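Local atomic coordinates of diacylglycerol O-acyltransferase (Marinobacter hydrocarbonoclasticus, PDB entry 6CHJ), a protein that probably transfers acyl groups from acyl-CoA to diacylglycerol, giving triacylglycerol, and works as a wax ester synthase. Residues E33-P36 with D37-A41. Residues are numbered along the deposited sequence; the frame is centred on the assembly and turned at random.
Sequences EGAP and DDYVA
A35 and Y39 meet through their first side-chain carbons. The methyl CB of A35 lies 3.8 Å from CB of Y39 and 4.0 Å from CG of Y39. It touches the root of the side chain and reaches the phenol ring obliquely. CG of Y39 stands anti to the backbone N (chi1 164°), which carries the ring past the methyl and its hydroxyl away from the turn. P36 adds a looser apolar touch, with CD 4.3 Å from CB of Y39.

The other side-chain contact is between P36 and D38. OD1 of D38 rests 3.3 Å from CB of P36 and 3.6 Å from CG of P36. These are van der Waals contacts. The chi1 of 68° places CG of D38 between its backbone N and carbonyl carbon. This brings the end of the side chain back toward the proline although CB points away.

Backbone geometry sets both contacts. P36 to Y39 form a type I beta turn that leads from the loop after strand 22-30 into helix 39-49. O of P36 is 2.9 Å from N of Y39 across this turn. D38 occupies the N-cap position, but its side chain makes no capping bond.

Further out, R126 donates a hydrogen bond to O of A35 and forms a long, weak ion pair with D37. On the inner side of the helix, V40 packs on F84 and L119, from strands 82-86 and 115-121.

The contact is a surface turn in the catalytic domain. Its chemistry is a small apolar patch of A35, P36 and Y39, with the carboxylate of D38 against the proline ring. D37 and D38 precede the first helical turn, where their negative charge would probably interact favourably with the helix dipole.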
loop_
_atom_site.group_PDB
_atom_site.type_symbol
_atom_site.label_atom_id
_atom_site.label_comp_id
_atom_site.label_asym_id
_atom_site.label_seq_id
_atom_site.Cartn_x
_atom_site.Cartn_y
_atom_site.Cartn_z
ATOM N N GLU B 33 -2.938 -25.655 21.317
ATOM C CA GLU B 33 -2.513 -26.055 22.654
ATOM C C GLU B 33 -1.162 -26.756 22.604
ATOM O O GLU B 33 -0.936 -27.659 21.785
ATOM C CB GLU B 33 -3.559 -26.956 23.318
ATOM C CG GLU B 33 -3.265 -27.311 24.799
ATOM C CD GLU B 33 -2.762 -26.130 25.649
ATOM O OE1 GLU B 33 -3.540 -25.615 26.484
ATOM O OE2 GLU B 33 -1.579 -25.734 25.513
ATOM N N GLY B 34 -0.256 -26.303 23.470
ATOM C CA GLY B 34 1.074 -26.870 23.553
ATOM C C GLY B 34 2.049 -26.421 22.489
ATOM O O GLY B 34 2.933 -27.194 22.113
ATOM N N ALA B 35 1.912 -25.186 21.990
ATOM C CA ALA B 35 2.700 -24.576 20.931
ATOM C C ALA B 35 3.922 -23.887 21.514
ATOM O O ALA B 35 3.819 -23.216 22.549
ATOM C CB ALA B 35 1.877 -23.550 20.159
ATOM N N PRO B 36 5.070 -24.029 20.849
ATOM C CA PRO B 36 6.271 -23.324 21.309
ATOM C C PRO B 36 6.051 -21.818 21.269
ATOM O O PRO B 36 5.285 -21.306 20.452
ATOM C CB PRO B 36 7.343 -23.763 20.308
ATOM C CG PRO B 36 6.574 -24.144 19.093
ATOM C CD PRO B 36 5.285 -24.728 19.574
ATOM N N ASP B 37 6.725 -21.115 22.181
ATOM C CA ASP B 37 6.681 -19.659 22.279
ATOM C C ASP B 37 6.821 -18.966 20.925
ATOM O O ASP B 37 6.315 -17.857 20.734
ATOM C CB ASP B 37 7.793 -19.159 23.208
ATOM C CG ASP B 37 7.440 -19.296 24.671
ATOM O OD1 ASP B 37 6.232 -19.303 24.979
ATOM O OD2 ASP B 37 8.366 -19.390 25.513
ATOM N N ASP B 38 7.515 -19.604 19.984
ATOM C CA ASP B 38 7.810 -19.022 18.683
ATOM C C ASP B 38 6.982 -19.667 17.574
ATOM O O ASP B 38 7.445 -19.804 16.440
ATOM C CB ASP B 38 9.302 -19.141 18.382
ATOM C CG ASP B 38 9.761 -20.596 18.169
ATOM O OD1 ASP B 38 9.024 -21.547 18.531
ATOM O OD2 ASP B 38 10.875 -20.782 17.626
ATOM N N TYR B 39 5.728 -20.029 17.878
ATOM C CA TYR B 39 4.925 -20.839 16.955
ATOM C C TYR B 39 4.613 -20.118 15.648
ATOM O O TYR B 39 4.462 -20.771 14.608
ATOM C CB TYR B 39 3.610 -21.273 17.616
ATOM C CG TYR B 39 2.580 -21.782 16.625
ATOM C CD1 TYR B 39 2.732 -23.015 16.004
ATOM C CD2 TYR B 39 1.463 -21.015 16.292
ATOM C CE1 TYR B 39 1.792 -23.485 15.092
ATOM C CE2 TYR B 39 0.523 -21.467 15.373
ATOM C CZ TYR B 39 0.690 -22.705 14.775
ATOM O OH TYR B 39 -0.243 -23.160 13.854
ATOM N N VAL B 40 4.478 -18.793 15.663
ATOM C CA VAL B 40 4.085 -18.131 14.423
ATOM C C VAL B 40 5.260 -18.111 13.447
ATOM O O VAL B 40 5.108 -18.471 12.271
ATOM C CB VAL B 40 3.514 -16.723 14.689
ATOM C CG1 VAL B 40 2.856 -16.183 13.437
ATOM C CG2 VAL B 40 2.466 -16.784 15.809
ATOM N N ALA B 41 6.461 -17.770 13.936
ATOM C CA ALA B 41 7.633 -17.804 13.058
ATOM C C ALA B 41 7.822 -19.187 12.439
ATOM O O ALA B 41 8.121 -19.300 11.239
ATOM C CB ALA B 41 8.877 -17.362 13.819
#